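Local atomic coordinates of WbbM protein (Klebsiella pneumoniae, PDB entry 6U4B), a protein that probably acts as a bifunctional glycosyltransferase that polymerises O-antigen, with a magnesium ion bound in its glycosyltransferase family 8 region. Residues I392-R397 against N488-L493. Numbering follows the deposited sequence.
Sequences IPQLFR and NTFAEL
With CG anti to the backbone N in both residues, Phe-490 reaches from the first turn of helix 489-499 toward the short helix 392-395, and Gln-394 (chi1 -172°) meets it with a chain that then bends at chi2, which carries the amide out past the CD1-CE1 side of the ring. CB of Gln-394 sits squarely above the ring centre of Phe-490, a CH-pi contact of 3.8 Å to the centroid, only 7° off the normal. The amide is tilted 24° from the ring plane, and its OE1 stands above the rim, 3.5 Å from CD1 of Phe-490. A polar residue thus spends its aliphatic root on an aromatic face and leaves its amide at the rim. Pro-393 adds a purely aliphatic contact beside it: its CG lies 4.1 Å from CB of Phe-490 and 4.0 Å from CD1 of Leu-493, so that one ring carbon touches both. Met-484 of helix 481-487 also packs on Pro-393, while Val-513 of helix 505-513 backs Leu-493. The helix presenting Phe-490 begins directly after a Schellman motif closing helix 481-487, whose positive-phi residue, Asn-488, doubles as N-cap through a weak bond from Ala-491 N to OD1. The contact joins two helices of the glycosyltransferase family 8 region, away from the known metal-binding residues. Resting on dispersion and CH-pi attraction, it depends more on close fit of shapes than on fixed bond directions.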
ATOM      1  N   ILE A 392     -30.210 -14.873 -14.038  1.00 36.78           N
ATOM      2  CA  ILE A 392     -30.292 -14.105 -12.792  1.00 37.42           C
ATOM      3  C   ILE A 392     -31.683 -14.148 -12.171  1.00 41.19           C
ATOM      4  O   ILE A 392     -31.777 -14.368 -10.954  1.00 43.75           O
ATOM      5  CB  ILE A 392     -29.775 -12.677 -13.020  1.00 41.56           C
ATOM      6  CG1 ILE A 392     -28.247 -12.693 -13.113  1.00 46.22           C
ATOM      7  CG2 ILE A 392     -30.244 -11.749 -11.907  1.00 36.46           C
ATOM      8  CD1 ILE A 392     -27.643 -11.424 -13.679  1.00 48.47           C
ATOM      9  N   PRO A 393     -32.784 -13.968 -12.905  1.00 44.35           N
ATOM     10  CA  PRO A 393     -34.105 -14.046 -12.253  1.00 44.88           C
ATOM     11  C   PRO A 393     -34.425 -15.407 -11.652  1.00 46.32           C
ATOM     12  O   PRO A 393     -35.313 -15.490 -10.794  1.00 46.42           O
ATOM     13  CB  PRO A 393     -35.083 -13.691 -13.384  1.00 44.82           C
ATOM     14  CG  PRO A 393     -34.327 -13.937 -14.639  1.00 44.15           C
ATOM     15  CD  PRO A 393     -32.913 -13.581 -14.322  1.00 40.04           C
ATOM     16  N   GLN A 394     -33.739 -16.475 -12.061  1.00 45.78           N
ATOM     17  CA  GLN A 394     -34.011 -17.791 -11.490  1.00 43.39           C
ATOM     18  C   GLN A 394     -33.155 -18.068 -10.257  1.00 43.88           C
ATOM     19  O   GLN A 394     -33.685 -18.418  -9.198  1.00 43.75           O
ATOM     20  CB  GLN A 394     -33.793 -18.882 -12.544  1.00 44.27           C
ATOM     21  CG  GLN A 394     -34.233 -20.278 -12.103  1.00 59.65           C
ATOM     22  CD  GLN A 394     -35.748 -20.427 -12.017  1.00 72.71           C
ATOM     23  OE1 GLN A 394     -36.498 -19.509 -12.350  1.00 80.94           O
ATOM     24  NE2 GLN A 394     -36.201 -21.594 -11.571  1.00 75.18           N
ATOM     25  N   LEU A 395     -31.835 -17.912 -10.376  1.00 44.45           N
ATOM     26  CA  LEU A 395     -30.954 -18.189  -9.246  1.00 43.55           C
ATOM     27  C   LEU A 395     -31.199 -17.217  -8.097  1.00 44.76           C
ATOM     28  O   LEU A 395     -31.142 -17.604  -6.923  1.00 43.01           O
ATOM     29  CB  LEU A 395     -29.495 -18.131  -9.694  1.00 42.29           C
ATOM     30  CG  LEU A 395     -28.451 -18.482  -8.631  1.00 44.09           C
ATOM     31  CD1 LEU A 395     -28.602 -19.937  -8.202  1.00 46.36           C
ATOM     32  CD2 LEU A 395     -27.042 -18.204  -9.135  1.00 43.30           C
ATOM     33  N   PHE A 396     -31.483 -15.952  -8.415  1.00 40.08           N
ATOM     34  CA  PHE A 396     -31.666 -14.909  -7.414  1.00 39.87           C
ATOM     35  C   PHE A 396     -33.134 -14.572  -7.183  1.00 42.14           C
ATOM     36  O   PHE A 396     -33.455 -13.455  -6.766  1.00 45.89           O
ATOM     37  CB  PHE A 396     -30.881 -13.658  -7.813  1.00 40.05           C
ATOM     38  CG  PHE A 396     -29.396 -13.867  -7.829  1.00 37.33           C
ATOM     39  CD1 PHE A 396     -28.649 -13.668  -6.680  1.00 38.90           C
ATOM     40  CD2 PHE A 396     -28.749 -14.282  -8.980  1.00 37.81           C
ATOM     41  CE1 PHE A 396     -27.284 -13.866  -6.682  1.00 39.42           C
ATOM     42  CE2 PHE A 396     -27.380 -14.483  -8.989  1.00 38.10           C
ATOM     43  CZ  PHE A 396     -26.647 -14.277  -7.836  1.00 38.71           C
ATOM     44  N   ARG A 397     -34.032 -15.534  -7.414  1.00 45.62           N
ATOM     45  CA  ARG A 397     -35.468 -15.291  -7.321  1.00 46.66           C
ATOM     46  C   ARG A 397     -35.934 -14.950  -5.910  1.00 48.96           C
ATOM     47  O   ARG A 397     -37.078 -14.512  -5.749  1.00 49.80           O
ATOM     48  CB  ARG A 397     -36.243 -16.505  -7.840  1.00 49.28           C
ATOM     49  CG  ARG A 397     -36.004 -17.799  -7.066  1.00 49.15           C
ATOM     50  CD  ARG A 397     -36.845 -18.934  -7.641  1.00 49.10           C
ATOM     51  NE  ARG A 397     -36.575 -20.215  -6.995  1.00 53.25           N
ATOM     52  CZ  ARG A 397     -35.599 -21.041  -7.355  1.00 55.14           C
ATOM     53  NH1 ARG A 397     -34.788 -20.714  -8.352  1.00 48.58           N
ATOM     54  NH2 ARG A 397     -35.428 -22.191  -6.713  1.00 59.99           N
ATOM     55  N   ASN A 488     -42.938 -14.209 -14.588  1.00 60.46           N
ATOM     56  CA  ASN A 488     -42.191 -15.366 -15.091  1.00 55.89           C
ATOM     57  C   ASN A 488     -41.358 -14.987 -16.314  1.00 54.54           C
ATOM     58  O   ASN A 488     -41.329 -15.697 -17.322  1.00 52.72           O
ATOM     59  CB  ASN A 488     -43.122 -16.540 -15.400  1.00 61.07           C
ATOM     60  CG  ASN A 488     -42.417 -17.882 -15.297  1.00 63.35           C
ATOM     61  OD1 ASN A 488     -41.191 -17.964 -15.416  1.00 64.10           O
ATOM     62  ND2 ASN A 488     -43.186 -18.938 -15.073  1.00 69.35           N
ATOM     63  N   THR A 489     -40.678 -13.840 -16.221  1.00 51.71           N
ATOM     64  CA  THR A 489     -39.816 -13.373 -17.302  1.00 47.87           C
ATOM     65  C   THR A 489     -38.771 -14.414 -17.681  1.00 46.18           C
ATOM     66  O   THR A 489     -38.379 -14.506 -18.851  1.00 46.33           O
ATOM     67  CB  THR A 489     -39.131 -12.065 -16.888  1.00 45.47           C
ATOM     68  OG1 THR A 489     -40.122 -11.106 -16.497  1.00 45.13           O
ATOM     69  CG2 THR A 489     -38.304 -11.494 -18.036  1.00 44.13           C
ATOM     70  N   PHE A 490     -38.322 -15.216 -16.714  1.00 44.61           N
ATOM     71  CA  PHE A 490     -37.273 -16.193 -16.989  1.00 42.19           C
ATOM     72  C   PHE A 490     -37.703 -17.189 -18.057  1.00 42.83           C
ATOM     73  O   PHE A 490     -36.905 -17.560 -18.926  1.00 39.66           O
ATOM     74  CB  PHE A 490     -36.886 -16.920 -15.704  1.00 43.75           C
ATOM     75  CG  PHE A 490     -35.904 -18.031 -15.916  1.00 45.81           C
ATOM     76  CD1 PHE A 490     -36.309 -19.354 -15.850  1.00 49.42           C
ATOM     77  CD2 PHE A 490     -34.579 -17.753 -16.199  1.00 45.41           C
ATOM     78  CE1 PHE A 490     -35.403 -20.380 -16.051  1.00 55.14           C
ATOM     79  CE2 PHE A 490     -33.671 -18.772 -16.402  1.00 50.34           C
ATOM     80  CZ  PHE A 490     -34.081 -20.086 -16.327  1.00 51.16           C
ATOM     81  N   ALA A 491     -38.963 -17.636 -18.008  1.00 48.18           N
ATOM     82  CA  ALA A 491     -39.456 -18.571 -19.015  1.00 47.68           C
ATOM     83  C   ALA A 491     -39.420 -17.949 -20.406  1.00 50.20           C
ATOM     84  O   ALA A 491     -39.115 -18.631 -21.391  1.00 51.54           O
ATOM     85  CB  ALA A 491     -40.875 -19.023 -18.666  1.00 50.55           C
ATOM     86  N   GLU A 492     -39.727 -16.655 -20.503  1.00 45.22           N
ATOM     87  CA  GLU A 492     -39.662 -15.970 -21.790  1.00 44.90           C
ATOM     88  C   GLU A 492     -38.222 -15.837 -22.271  1.00 41.45           C
ATOM     89  O   GLU A 492     -37.940 -16.025 -23.462  1.00 42.04           O
ATOM     90  CB  GLU A 492     -40.326 -14.598 -21.683  1.00 46.23           C
ATOM     91  CG  GLU A 492     -40.311 -13.793 -22.973  1.00 53.91           C
ATOM     92  CD  GLU A 492     -41.301 -14.312 -24.001  1.00 67.25           C
ATOM     93  OE1 GLU A 492     -42.098 -15.217 -23.670  1.00 67.59           O
ATOM     94  OE2 GLU A 492     -41.280 -13.809 -25.144  1.00 71.08           O
ATOM     95  N   LEU A 493     -37.300 -15.507 -21.361  1.00 37.83           N
ATOM     96  CA  LEU A 493     -35.887 -15.434 -21.725  1.00 43.15           C
ATOM     97  C   LEU A 493     -35.398 -16.759 -22.295  1.00 42.86           C
ATOM     98  O   LEU A 493     -34.678 -16.782 -23.302  1.00 44.96           O
ATOM     99  CB  LEU A 493     -35.052 -15.035 -20.509  1.00 42.45           C
ATOM    100  CG  LEU A 493     -35.250 -13.637 -19.915  1.00 43.84           C
ATOM    101  CD1 LEU A 493     -34.537 -13.524 -18.574  1.00 38.40           C
ATOM    102  CD2 LEU A 493     -34.759 -12.559 -20.876  1.00 39.29           C
TER